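Local coordinates for metal transporter CNNM3 (Homo sapiens, PDB 6DFD), which probably takes part in magnesium transport across the membrane, its cyclic nucleotide-binding homology domain, the part modelled here, forming a dimer, at residues R68-V73 / A202-T206; H99-S105 / P179-A185; D109-L115 / Q190-R196; Q116-E120 / E131-F135. The protein carries 6 engineered substitutions. One frame throughout, in Å; residues are numbered along the deposited sequence.

Contact 1. Residues R68-V73 / A202-T206; sequences RMSEKV and ALMAT. Engineered in segment 68-73: M69 (natural residue Ile). Engineered in segment 202-206: M204 (natural residue Leu).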
loop_
_atom_site.group_PDB
_atom_site.type_symbol
_atom_site.label_atom_id
_atom_site.label_comp_id
_atom_site.label_asym_id
_atom_site.label_seq_id
_atom_site.Cartn_x
_atom_site.Cartn_y
_atom_site.Cartn_z
ATOM N N ARG A 68 1.402 25.687 -4.633
ATOM C CA ARG A 68 0.846 25.846 -3.297
ATOM C C ARG A 68 1.901 26.215 -2.267
ATOM O O ARG A 68 1.669 27.089 -1.427
ATOM C CB ARG A 68 0.160 24.542 -2.868
ATOM C CG ARG A 68 -0.981 24.136 -3.788
ATOM C CD ARG A 68 -1.594 22.796 -3.409
ATOM N NE ARG A 68 -2.582 22.383 -4.405
ATOM C CZ ARG A 68 -3.506 21.444 -4.219
ATOM N NH1 ARG A 68 -3.597 20.801 -3.063
ATOM N NH2 ARG A 68 -4.352 21.155 -5.200
HETATM N N MSE A 69 3.057 25.569 -2.331
HETATM C CA MSE A 69 4.135 25.775 -1.375
HETATM C C MSE A 69 5.453 25.886 -2.108
HETATM O O MSE A 69 5.795 25.002 -2.888
HETATM C CB MSE A 69 4.210 24.615 -0.386
HETATM C CG MSE A 69 5.145 24.896 0.765
HETATM SE SE MSE A 69 5.105 23.506 2.032
HETATM C CE MSE A 69 3.224 23.593 2.518
ATOM N N SER A 70 6.216 26.938 -1.845
ATOM C CA SER A 70 7.472 27.103 -2.555
ATOM C C SER A 70 8.447 26.015 -2.133
ATOM O O SER A 70 8.411 25.515 -1.005
ATOM C CB SER A 70 8.073 28.487 -2.303
ATOM O OG SER A 70 8.724 28.565 -1.052
ATOM N N GLU A 71 9.306 25.623 -3.071
ATOM C CA GLU A 71 10.282 24.586 -2.773
ATOM C C GLU A 71 11.176 25.005 -1.619
ATOM O O GLU A 71 11.573 24.176 -0.797
ATOM C CB GLU A 71 11.105 24.286 -4.025
ATOM C CG GLU A 71 10.291 23.661 -5.125
ATOM C CD GLU A 71 11.155 23.067 -6.213
ATOM O OE1 GLU A 71 11.192 23.632 -7.319
ATOM O OE2 GLU A 71 11.819 22.031 -5.966
ATOM N N LYS A 72 11.481 26.298 -1.527
ATOM C CA LYS A 72 12.323 26.786 -0.440
ATOM C C LYS A 72 11.622 26.641 0.904
ATOM O O LYS A 72 12.236 26.225 1.896
ATOM C CB LYS A 72 12.691 28.247 -0.707
ATOM C CG LYS A 72 13.542 28.916 0.360
ATOM C CD LYS A 72 13.429 30.432 0.255
ATOM C CE LYS A 72 14.677 31.136 0.758
ATOM N NZ LYS A 72 15.080 30.680 2.117
ATOM N N VAL A 73 10.338 27.000 0.959
ATOM C CA VAL A 73 9.583 26.889 2.204
ATOM C C VAL A 73 9.444 25.427 2.600
ATOM O O VAL A 73 9.580 25.063 3.775
ATOM C CB VAL A 73 8.208 27.563 2.044
ATOM C CG1 VAL A 73 7.300 27.246 3.230
ATOM C CG2 VAL A 73 8.382 29.060 1.904
ATOM N N ALA A 202 2.961 26.651 6.895
ATOM C CA ALA A 202 3.883 26.752 5.771
ATOM C C ALA A 202 3.221 27.405 4.566
ATOM O O ALA A 202 3.861 28.179 3.847
ATOM C CB ALA A 202 4.423 25.368 5.408
ATOM N N LEU A 203 1.940 27.115 4.320
ATOM C CA LEU A 203 1.250 27.791 3.227
ATOM C C LEU A 203 1.205 29.290 3.469
ATOM O O LEU A 203 1.336 30.081 2.527
ATOM C CB LEU A 203 -0.170 27.255 3.060
ATOM C CG LEU A 203 -0.370 25.846 2.512
ATOM C CD1 LEU A 203 -1.849 25.622 2.289
ATOM C CD2 LEU A 203 0.402 25.624 1.219
HETATM N N MSE A 204 1.014 29.703 4.718
HETATM C CA MSE A 204 1.006 31.135 5.010
HETATM C C MSE A 204 2.426 31.713 4.865
HETATM O O MSE A 204 2.601 32.854 4.431
HETATM C CB MSE A 204 0.443 31.391 6.406
HETATM C CG MSE A 204 -1.010 30.933 6.585
HETATM SE SE MSE A 204 -2.307 31.962 5.538
HETATM C CE MSE A 204 -2.436 30.858 3.936
ATOM N N ALA A 205 3.444 30.912 5.200
ATOM C CA ALA A 205 4.826 31.361 5.035
ATOM C C ALA A 205 5.167 31.565 3.563
ATOM O O ALA A 205 5.873 32.519 3.211
ATOM C CB ALA A 205 5.790 30.357 5.669
ATOM N N THR A 206 4.688 30.675 2.691
ATOM C CA THR A 206 4.881 30.859 1.257
ATOM C C THR A 206 4.271 32.173 0.789
ATOM O O THR A 206 4.775 32.788 -0.158
ATOM C CB THR A 206 4.276 29.676 0.493
ATOM O OG1 THR A 206 4.927 28.463 0.895
ATOM C CG2 THR A 206 4.438 29.845 -1.018
#
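The segment 68-73 is extended at M69 and S70, then enters a helix at E71, while 202-206 is about one and a half turns near the C-terminal end of helix 196-207. Their closest alpha carbons are those of M69 and T206, 5.8 Å apart. S70 is the N-cap of helix 71-78: its OG accepts from V73 N at 3.0 Å. The S70 backbone N points across to T206, a weak hydrogen bond of 3.4 Å to OG1. That hydroxyl in turn donates to A202 O, 3.2 Å away, one turn back in its own helix. Around this polar spot the packing is apolar. V73 CG1 lies 4.1 Å from A202 CB and 4.2 Å from A205 CB. The selenomethionine M69, engineered in place of isoleucine, brings its CE within 3.6 Å of A202 CB and 3.7 Å of L203 CD2. L203 CD2 also packs 3.3 Å from the carbonyl O of R68. E71 is salt-bridged to R55 of helix 47-60. The arrangement is a capped helix start docked on the side of another helix, joining helices 71-78 and 196-207 that flank the beta-barrel of the CNBH domain.

Contact 2. Residues H99-S105 / P179-A185; sequences HYLYQRS and PDYTVRA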
loop_
_atom_site.group_PDB
_atom_site.type_symbol
_atom_site.label_atom_id
_atom_site.label_comp_id
_atom_site.label_asym_id
_atom_site.label_seq_id
_atom_site.Cartn_x
_atom_site.Cartn_y
_atom_site.Cartn_z
ATOM N N HIS A 99 4.004 1.538 17.387
ATOM C CA HIS A 99 4.297 1.077 16.036
ATOM C C HIS A 99 3.263 1.529 15.013
ATOM O O HIS A 99 3.527 1.457 13.805
ATOM C CB HIS A 99 4.375 -0.450 16.005
ATOM C CG HIS A 99 5.526 -1.005 16.768
ATOM N ND1 HIS A 99 5.677 -2.350 17.011
ATOM C CD2 HIS A 99 6.593 -0.397 17.334
ATOM C CE1 HIS A 99 6.781 -2.548 17.709
ATOM N NE2 HIS A 99 7.357 -1.377 17.914
ATOM N N TYR A 100 2.098 1.988 15.454
ATOM C CA TYR A 100 1.024 2.340 14.534
ATOM C C TYR A 100 1.137 3.806 14.144
ATOM O O TYR A 100 1.121 4.690 15.007
ATOM C CB TYR A 100 -0.345 2.059 15.150
ATOM C CG TYR A 100 -0.619 0.582 15.245
ATOM C CD1 TYR A 100 -0.146 -0.150 16.314
ATOM C CD2 TYR A 100 -1.319 -0.084 14.247
ATOM C CE1 TYR A 100 -0.373 -1.510 16.407
ATOM C CE2 TYR A 100 -1.553 -1.447 14.331
ATOM C CZ TYR A 100 -1.077 -2.151 15.413
ATOM O OH TYR A 100 -1.303 -3.504 15.512
ATOM N N LEU A 101 1.238 4.054 12.843
ATOM C CA LEU A 101 1.220 5.409 12.305
ATOM C C LEU A 101 -0.194 5.877 11.992
ATOM O O LEU A 101 -0.512 7.064 12.159
ATOM C CB LEU A 101 2.074 5.470 11.039
ATOM C CG LEU A 101 3.521 4.981 11.146
ATOM C CD1 LEU A 101 4.242 5.184 9.813
ATOM C CD2 LEU A 101 4.254 5.691 12.277
ATOM N N TYR A 102 -1.046 4.959 11.541
ATOM C CA TYR A 102 -2.441 5.243 11.254
ATOM C C TYR A 102 -3.279 4.053 11.686
ATOM O O TYR A 102 -2.825 2.907 11.634
ATOM C CB TYR A 102 -2.671 5.517 9.769
ATOM C CG TYR A 102 -1.930 6.731 9.284
ATOM C CD1 TYR A 102 -2.515 7.987 9.337
ATOM C CD2 TYR A 102 -0.639 6.625 8.788
ATOM C CE1 TYR A 102 -1.837 9.109 8.897
ATOM C CE2 TYR A 102 0.050 7.741 8.345
ATOM C CZ TYR A 102 -0.561 8.981 8.406
ATOM O OH TYR A 102 0.107 10.106 7.977
ATOM N N GLN A 103 -4.507 4.334 12.109
ATOM C CA GLN A 103 -5.431 3.280 12.494
ATOM C C GLN A 103 -6.794 3.583 11.898
ATOM O O GLN A 103 -7.298 4.702 12.042
ATOM C CB GLN A 103 -5.515 3.155 14.013
ATOM C CG GLN A 103 -4.176 2.814 14.638
ATOM C CD GLN A 103 -4.202 2.890 16.140
ATOM O OE1 GLN A 103 -3.594 3.778 16.740
ATOM N NE2 GLN A 103 -4.911 1.960 16.762
ATOM N N ARG A 104 -7.364 2.594 11.208
ATOM C CA ARG A 104 -8.688 2.722 10.615
ATOM C C ARG A 104 -9.624 3.470 11.547
ATOM O O ARG A 104 -9.678 3.196 12.747
ATOM C CB ARG A 104 -9.282 1.346 10.313
ATOM C CG ARG A 104 -8.799 0.679 9.050
ATOM C CD ARG A 104 -9.733 -0.476 8.707
ATOM N NE ARG A 104 -10.661 -0.117 7.639
ATOM C CZ ARG A 104 -10.467 -0.378 6.348
ATOM N NH1 ARG A 104 -9.374 -1.016 5.937
ATOM N NH2 ARG A 104 -11.377 0.004 5.462
ATOM N N SER A 105 -10.354 4.425 10.979
ATOM C CA SER A 105 -11.443 5.137 11.634
ATOM C C SER A 105 -10.978 5.995 12.805
ATOM O O SER A 105 -11.814 6.639 13.448
ATOM C CB SER A 105 -12.543 4.185 12.131
ATOM O OG SER A 105 -13.023 3.356 11.084
ATOM N N PRO A 179 -8.732 7.840 8.516
ATOM C CA PRO A 179 -8.281 7.072 7.354
ATOM C C PRO A 179 -9.005 5.738 7.266
ATOM O O PRO A 179 -9.516 5.211 8.255
ATOM C CB PRO A 179 -6.785 6.883 7.619
ATOM C CG PRO A 179 -6.692 6.821 9.117
ATOM C CD PRO A 179 -7.827 7.669 9.668
ATOM N N ASP A 180 -9.062 5.203 6.048
ATOM C CA ASP A 180 -9.553 3.846 5.816
ATOM C C ASP A 180 -8.395 2.871 5.671
ATOM O O ASP A 180 -8.427 1.950 4.850
ATOM C CB ASP A 180 -10.458 3.797 4.588
ATOM C CG ASP A 180 -9.714 4.081 3.304
ATOM O OD1 ASP A 180 -8.550 4.524 3.377
ATOM O OD2 ASP A 180 -10.293 3.849 2.222
ATOM N N TYR A 181 -7.341 3.081 6.453
ATOM C CA TYR A 181 -6.195 2.191 6.438
ATOM C C TYR A 181 -5.537 2.200 7.804
ATOM O O TYR A 181 -5.669 3.148 8.582
ATOM C CB TYR A 181 -5.171 2.578 5.364
ATOM C CG TYR A 181 -4.868 4.061 5.257
ATOM C CD1 TYR A 181 -5.568 4.868 4.367
ATOM C CD2 TYR A 181 -3.865 4.647 6.019
ATOM C CE1 TYR A 181 -5.288 6.224 4.252
ATOM C CE2 TYR A 181 -3.578 6.002 5.911
ATOM C CZ TYR A 181 -4.293 6.783 5.025
ATOM O OH TYR A 181 -4.011 8.128 4.908
ATOM N N THR A 182 -4.834 1.113 8.085
ATOM C CA THR A 182 -3.957 1.011 9.235
ATOM C C THR A 182 -2.547 0.811 8.713
ATOM O O THR A 182 -2.338 0.071 7.742
ATOM C CB THR A 182 -4.374 -0.154 10.153
ATOM O OG1 THR A 182 -5.760 -0.018 10.489
ATOM C CG2 THR A 182 -3.554 -0.175 11.429
ATOM N N VAL A 183 -1.586 1.482 9.345
ATOM C CA VAL A 183 -0.187 1.414 8.939
ATOM C C VAL A 183 0.641 1.105 10.173
ATOM O O VAL A 183 0.614 1.863 11.149
ATOM C CB VAL A 183 0.291 2.720 8.281
ATOM C CG1 VAL A 183 1.766 2.622 7.918
ATOM C CG2 VAL A 183 -0.545 3.026 7.051
ATOM N N ARG A 184 1.391 0.005 10.125
ATOM C CA ARG A 184 2.145 -0.460 11.277
ATOM C C ARG A 184 3.601 -0.665 10.902
ATOM O O ARG A 184 3.901 -1.308 9.892
ATOM C CB ARG A 184 1.562 -1.777 11.821
ATOM C CG ARG A 184 2.295 -2.318 13.040
ATOM C CD ARG A 184 1.647 -3.599 13.564
ATOM N NE ARG A 184 1.524 -4.619 12.527
ATOM C CZ ARG A 184 2.420 -5.566 12.277
ATOM N NH1 ARG A 184 3.540 -5.655 12.988
ATOM N NH2 ARG A 184 2.193 -6.428 11.299
ATOM N N ALA A 185 4.500 -0.178 11.750
ATOM C CA ALA A 185 5.922 -0.409 11.548
ATOM C C ALA A 185 6.241 -1.895 11.606
ATOM O O ALA A 185 5.734 -2.620 12.468
ATOM C CB ALA A 185 6.731 0.315 12.615
#
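Five hydrogen bonds join these antiparallel segments, and four of them use main-chain atoms at both ends. A185 N donates to H99 O (2.8 Å), L101 N to V183 O (2.8 Å), V183 N to Y102 O (3.0 Å) and S105 N to P179 O (3.0 Å). V183 thus serves both L101 and Y102, which makes a classic beta bulge and shifts the register by one. Past it, R104 N finds a side chain instead, T182 OG1 at 3.1 Å; Y181 O is almost as near to R104 N, 3.2 Å, but badly angled. Several polar side-chain ends are satisfied outside the pair: the R104 guanidinium by G124 and E122, Y102 OH by Y110 O, and the H99 ring by R94 and D90. D180 and Y181 reach K125 and E126 of the second subunit. Between the bonds, the edge of Y181 meets the face of Y102 (centroids 5.5 Å apart, planes at 64°), and R184 CG sits over the Y100 ring, 4.2 Å from its centroid. Strand 100-102 is the outermost of its sheet within this chain, and the bulge coincides with the corner the chain turns at L101, an arrangement at home in the cupin-like beta-barrel of cyclic nucleotide-binding homology domains.

Contact 3. Residues D109-L115 / Q190-R196; sequences DYFILIL and QLIKVTR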
loop_
_atom_site.group_PDB
_atom_site.type_symbol
_atom_site.label_atom_id
_atom_site.label_comp_id
_atom_site.label_asym_id
_atom_site.label_seq_id
_atom_site.Cartn_x
_atom_site.Cartn_y
_atom_site.Cartn_z
ATOM N N ASP A 109 -4.361 13.788 11.903
ATOM C CA ASP A 109 -4.156 15.115 11.339
ATOM C C ASP A 109 -2.701 15.335 10.938
ATOM O O ASP A 109 -2.194 16.461 11.017
ATOM C CB ASP A 109 -4.603 16.206 12.318
ATOM C CG ASP A 109 -3.704 16.305 13.534
ATOM O OD1 ASP A 109 -3.000 15.323 13.844
ATOM O OD2 ASP A 109 -3.702 17.376 14.179
ATOM N N TYR A 110 -2.019 14.286 10.485
ATOM C CA TYR A 110 -0.665 14.454 9.986
ATOM C C TYR A 110 -0.425 13.591 8.758
ATOM O O TYR A 110 -1.084 12.570 8.537
ATOM C CB TYR A 110 0.384 14.136 11.055
ATOM C CG TYR A 110 0.179 12.802 11.750
ATOM C CD1 TYR A 110 0.547 11.618 11.135
ATOM C CD2 TYR A 110 -0.380 12.741 13.021
ATOM C CE1 TYR A 110 0.362 10.395 11.767
ATOM C CE2 TYR A 110 -0.565 11.524 13.667
ATOM C CZ TYR A 110 -0.195 10.359 13.034
ATOM O OH TYR A 110 -0.385 9.156 13.676
ATOM N N PHE A 111 0.526 14.053 7.955
ATOM C CA PHE A 111 1.046 13.371 6.783
ATOM C C PHE A 111 2.386 12.754 7.155
ATOM O O PHE A 111 3.156 13.351 7.913
ATOM C CB PHE A 111 1.203 14.388 5.646
ATOM C CG PHE A 111 2.132 13.974 4.544
ATOM C CD1 PHE A 111 3.502 14.199 4.643
ATOM C CD2 PHE A 111 1.635 13.421 3.378
ATOM C CE1 PHE A 111 4.351 13.837 3.624
ATOM C CE2 PHE A 111 2.489 13.056 2.347
ATOM C CZ PHE A 111 3.846 13.266 2.469
ATOM N N ILE A 112 2.655 11.554 6.642
ATOM C CA ILE A 112 3.918 10.872 6.891
ATOM C C ILE A 112 4.522 10.400 5.581
ATOM O O ILE A 112 3.826 9.852 4.717
ATOM C CB ILE A 112 3.741 9.683 7.860
ATOM C CG1 ILE A 112 3.490 10.214 9.271
ATOM C CG2 ILE A 112 4.974 8.785 7.839
ATOM C CD1 ILE A 112 3.062 9.167 10.250
ATOM N N LEU A 113 5.828 10.610 5.438
ATOM C CA LEU A 113 6.618 9.995 4.382
ATOM C C LEU A 113 7.704 9.181 5.062
ATOM O O LEU A 113 8.348 9.665 6.000
ATOM C CB LEU A 113 7.236 11.032 3.437
ATOM C CG LEU A 113 8.154 10.421 2.368
ATOM C CD1 LEU A 113 8.015 11.119 1.074
ATOM C CD2 LEU A 113 9.607 10.480 2.791
ATOM N N ILE A 114 7.896 7.950 4.607
ATOM C CA ILE A 114 8.881 7.055 5.206
ATOM C C ILE A 114 10.231 7.330 4.558
ATOM O O ILE A 114 10.411 7.101 3.359
ATOM C CB ILE A 114 8.477 5.582 5.031
ATOM C CG1 ILE A 114 7.145 5.310 5.729
ATOM C CG2 ILE A 114 9.574 4.635 5.600
ATOM C CD1 ILE A 114 6.608 3.905 5.480
ATOM N N LEU A 115 11.191 7.807 5.350
ATOM C CA LEU A 115 12.535 7.981 4.807
ATOM C C LEU A 115 13.272 6.656 4.776
ATOM O O LEU A 115 14.022 6.371 3.831
ATOM C CB LEU A 115 13.321 8.983 5.646
ATOM C CG LEU A 115 13.526 10.437 5.212
ATOM C CD1 LEU A 115 12.581 10.898 4.135
ATOM C CD2 LEU A 115 13.459 11.317 6.429
ATOM N N GLN A 190 12.500 5.793 10.055
ATOM C CA GLN A 190 12.843 7.208 10.028
ATOM C C GLN A 190 11.840 7.898 9.118
ATOM O O GLN A 190 11.670 7.489 7.961
ATOM C CB GLN A 190 14.275 7.441 9.540
ATOM C CG GLN A 190 14.777 8.863 9.773
ATOM C CD GLN A 190 14.913 9.209 11.250
ATOM O OE1 GLN A 190 15.330 8.382 12.061
ATOM N NE2 GLN A 190 14.550 10.438 11.604
ATOM N N LEU A 191 11.202 8.948 9.647
ATOM C CA LEU A 191 9.971 9.507 9.106
ATOM C C LEU A 191 10.059 11.017 8.954
ATOM O O LEU A 191 10.684 11.709 9.766
ATOM C CB LEU A 191 8.769 9.226 10.034
ATOM C CG LEU A 191 8.419 7.780 10.370
ATOM C CD1 LEU A 191 7.216 7.767 11.271
ATOM C CD2 LEU A 191 8.160 6.975 9.115
ATOM N N ILE A 192 9.367 11.510 7.928
ATOM C CA ILE A 192 8.925 12.898 7.828
ATOM C C ILE A 192 7.470 12.937 8.275
ATOM O O ILE A 192 6.636 12.202 7.737
ATOM C CB ILE A 192 9.073 13.421 6.386
ATOM C CG1 ILE A 192 10.553 13.494 6.000
ATOM C CG2 ILE A 192 8.380 14.775 6.204
ATOM C CD1 ILE A 192 11.393 14.443 6.879
ATOM N N LYS A 193 7.162 13.771 9.267
ATOM C CA LYS A 193 5.806 13.927 9.782
ATOM C C LYS A 193 5.406 15.391 9.711
ATOM O O LYS A 193 6.019 16.238 10.374
ATOM C CB LYS A 193 5.699 13.443 11.224
ATOM C CG LYS A 193 4.287 13.478 11.782
ATOM C CD LYS A 193 4.287 13.262 13.296
ATOM C CE LYS A 193 2.947 12.739 13.798
ATOM N NZ LYS A 193 2.962 12.442 15.267
ATOM N N VAL A 194 4.357 15.682 8.950
ATOM C CA VAL A 194 3.868 17.049 8.781
ATOM C C VAL A 194 2.429 17.096 9.261
ATOM O O VAL A 194 1.563 16.409 8.705
ATOM C CB VAL A 194 3.979 17.521 7.327
ATOM C CG1 VAL A 194 3.392 18.931 7.181
ATOM C CG2 VAL A 194 5.422 17.493 6.900
ATOM N N THR A 195 2.177 17.896 10.292
ATOM C CA THR A 195 0.824 18.054 10.785
ATOM C C THR A 195 0.070 19.074 9.942
ATOM O O THR A 195 0.653 19.875 9.204
ATOM C CB THR A 195 0.806 18.500 12.251
ATOM O OG1 THR A 195 1.287 19.845 12.355
ATOM C CG2 THR A 195 1.671 17.583 13.118
ATOM N N ARG A 196 -1.250 19.035 10.069
ATOM C CA ARG A 196 -2.081 19.991 9.354
ATOM C C ARG A 196 -1.712 21.420 9.729
ATOM O O ARG A 196 -1.641 22.296 8.863
ATOM C CB ARG A 196 -3.553 19.713 9.650
ATOM C CG ARG A 196 -4.518 20.654 8.947
ATOM C CD ARG A 196 -5.950 20.143 9.023
ATOM N NE ARG A 196 -6.286 19.632 10.350
ATOM C CZ ARG A 196 -7.487 19.182 10.703
ATOM N NH1 ARG A 196 -8.487 19.179 9.831
ATOM N NH2 ARG A 196 -7.691 18.737 11.936
#
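Six main-chain hydrogen bonds carry this antiparallel pair. F111 and V194 exchange two (F111 N to V194 O 2.7 Å, V194 N to F111 O 2.8 Å), as do L113 and I192 (2.9 Å each, from the N of one to the O of the other). R196 N to D109 O (2.9 Å) and L115 N to Q190 O (2.7 Å) extend the pairing at the two ends. Close CA-H...O contacts fill in between, the shortest from I112 CA to I192 O at 3.1 Å. Apolar contacts lie on both faces. On one, L191 CD2 sits 3.9 Å from both I112 CG2 and I114 CG1; on the other, F111 CD1 lies 4.3 Å from V194 CB, and I192 CG1 meets L115 CD2 at 3.7 Å. K193 NZ lies 4.2 Å from the centroid of the Y110 ring (cation-pi) and K193 CE 3.5 Å (CH-pi), both over the face. The Y110 hydroxyl is hydrogen-bonded to L101 O. These strands are the inner two of a four-strand sheet, with 84-87 beside 189-195 and 137-138 beside 110-114. The F111 and L113 face packs on helix 47-60, the I112 and L191 face on strand 100-102, and T195 is the N-cap of helix 196-207.

Contact 4. Residues Q116-E120 / E131-F135; sequences QGRVE and ENGAF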
loop_
_atom_site.group_PDB
_atom_site.type_symbol
_atom_site.label_atom_id
_atom_site.label_comp_id
_atom_site.label_asym_id
_atom_site.label_seq_id
_atom_site.Cartn_x
_atom_site.Cartn_y
_atom_site.Cartn_z
ATOM N N GLN A 116 13.070 5.841 5.808
ATOM C CA GLN A 116 13.743 4.557 5.893
ATOM C C GLN A 116 12.874 3.626 6.722
ATOM O O GLN A 116 12.326 4.039 7.744
ATOM C CB GLN A 116 15.131 4.707 6.532
ATOM C CG GLN A 116 15.942 3.425 6.575
ATOM C CD GLN A 116 17.277 3.605 7.275
ATOM O OE1 GLN A 116 17.835 4.701 7.309
ATOM N NE2 GLN A 116 17.795 2.521 7.842
ATOM N N GLY A 117 12.724 2.389 6.273
ATOM C CA GLY A 117 12.037 1.377 7.051
ATOM C C GLY A 117 10.875 0.772 6.289
ATOM O O GLY A 117 10.627 1.079 5.124
ATOM N N ARG A 118 10.147 -0.098 6.995
ATOM C CA ARG A 118 9.129 -0.945 6.389
ATOM C C ARG A 118 7.857 -0.910 7.216
ATOM O O ARG A 118 7.905 -0.967 8.450
ATOM C CB ARG A 118 9.619 -2.394 6.275
ATOM C CG ARG A 118 11.016 -2.536 5.728
ATOM C CD ARG A 118 11.055 -2.197 4.244
ATOM N NE ARG A 118 10.360 -3.206 3.456
ATOM C CZ ARG A 118 10.354 -3.254 2.129
ATOM N NH1 ARG A 118 11.002 -2.334 1.422
ATOM N NH2 ARG A 118 9.698 -4.226 1.509
ATOM N N VAL A 119 6.718 -0.844 6.530
ATOM C CA VAL A 119 5.418 -0.825 7.185
ATOM C C VAL A 119 4.489 -1.809 6.489
ATOM O O VAL A 119 4.653 -2.132 5.309
ATOM C CB VAL A 119 4.781 0.586 7.188
ATOM C CG1 VAL A 119 5.604 1.544 8.027
ATOM C CG2 VAL A 119 4.613 1.103 5.773
ATOM N N GLU A 120 3.511 -2.291 7.239
ATOM C CA GLU A 120 2.399 -3.042 6.688
ATOM C C GLU A 120 1.188 -2.132 6.658
ATOM O O GLU A 120 0.884 -1.448 7.645
ATOM C CB GLU A 120 2.091 -4.293 7.516
ATOM C CG GLU A 120 0.884 -5.086 7.001
ATOM C CD GLU A 120 0.630 -6.354 7.805
ATOM O OE1 GLU A 120 1.224 -7.397 7.470
ATOM O OE2 GLU A 120 -0.153 -6.293 8.776
ATOM N N GLU A 131 3.001 -4.719 2.088
ATOM C CA GLU A 131 4.140 -4.082 2.730
ATOM C C GLU A 131 4.680 -2.968 1.844
ATOM O O GLU A 131 4.787 -3.124 0.627
ATOM C CB GLU A 131 5.241 -5.108 3.015
ATOM C CG GLU A 131 6.484 -4.522 3.669
ATOM C CD GLU A 131 7.446 -5.600 4.156
ATOM O OE1 GLU A 131 7.013 -6.763 4.306
ATOM O OE2 GLU A 131 8.636 -5.279 4.370
ATOM N N ASN A 132 5.021 -1.850 2.470
ATOM C CA ASN A 132 5.572 -0.687 1.793
ATOM C C ASN A 132 6.881 -0.304 2.458
ATOM O O ASN A 132 7.088 -0.570 3.647
ATOM C CB ASN A 132 4.616 0.504 1.852
ATOM C CG ASN A 132 3.551 0.457 0.775
ATOM O OD1 ASN A 132 3.625 -0.335 -0.165
ATOM N ND2 ASN A 132 2.550 1.312 0.912
ATOM N N GLY A 133 7.754 0.340 1.688
ATOM C CA GLY A 133 9.061 0.741 2.157
ATOM C C GLY A 133 9.310 2.230 1.971
ATOM O O GLY A 133 8.388 3.069 2.016
ATOM N N ALA A 134 10.580 2.543 1.740
ATOM C CA ALA A 134 11.034 3.923 1.788
ATOM C C ALA A 134 10.354 4.741 0.699
ATOM O O ALA A 134 10.169 4.272 -0.427
ATOM C CB ALA A 134 12.552 3.983 1.616
ATOM N N PHE A 135 9.973 5.957 1.066
ATOM C CA PHE A 135 9.410 6.991 0.206
ATOM C C PHE A 135 7.973 6.687 -0.193
ATOM O O PHE A 135 7.414 7.362 -1.074
ATOM C CB PHE A 135 10.323 7.271 -0.999
ATOM C CG PHE A 135 11.402 8.278 -0.673
ATOM C CD1 PHE A 135 12.508 7.913 0.075
ATOM C CD2 PHE A 135 11.258 9.613 -1.017
ATOM C CE1 PHE A 135 13.476 8.847 0.432
ATOM C CE2 PHE A 135 12.224 10.547 -0.663
ATOM C CZ PHE A 135 13.330 10.166 0.053
HETATM O O HOH W 1 12.473 0.396 1.972
#
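Q116 only grazes the other segment, its CA 4.5 Å from A134 CB, while its backbone pairs with Q190. At G117 the chain takes phi/psi angles of 123°/-175°, where a CB would jam against the preceding carbonyl O, so glycine fits here. Its own O receives a CA-H...O contact from G133 CA at 3.4 Å. R118 makes the main side-chain contact. Its NE donates to E131 OE2 at 2.8 Å and its NH2 to the same oxygen at 3.2 Å, together a salt bridge in the guanidinium plane. One face of the guanidinium covers N132 O and G133 N. A CB on G133 would fall 2.4 Å from R118 NH1, so the absence of a side chain there leaves room for the arginine. A water takes a hydrogen bond from R118 NH1 (3.1 Å) and another from A134 N (2.9 Å), linking the two segments beyond the end of the strand pairing. V119 is the hydrogen-bonded partner of N132: V119 N to N132 O and N132 N to V119 O are both 2.9 Å. V119 CG2 also lies 4.0 Å from N132 CB. E120 ends the walk in a non-hydrogen-bonded pair with E131, CA to CA 4.4 Å. The open end of hairpin 119-123/128-132 is thus held by polar chemistry at a largely exposed edge: a salt bridge and a bridging water take over where main-chain pairing stops, with two glycines giving the backbone and the arginine the room they need.

From the N terminus, 68-73 waits longest for its partner: contact 1 closes with 202-206 near the end of the modelled chain, and the other three nest inside its loop. Contacts 2 and 3 cross, since 99-105, 109-115, 179-185 and 190-196 alternate along the chain. Contact 4, the short hairpin closure, nests within both. Contacts 2 and 4 share one sheet, where strands 181-185 and 119-123 are neighbours, while contact 3 is the middle of the other. Y110 ties contacts 2 and 3 together, and I114 O to F135 N joins 3 with 4. Contact 1 lies apart, about 17 Å from contact 3 between centres, linked to it through strand 189-195 running into helix 196-207.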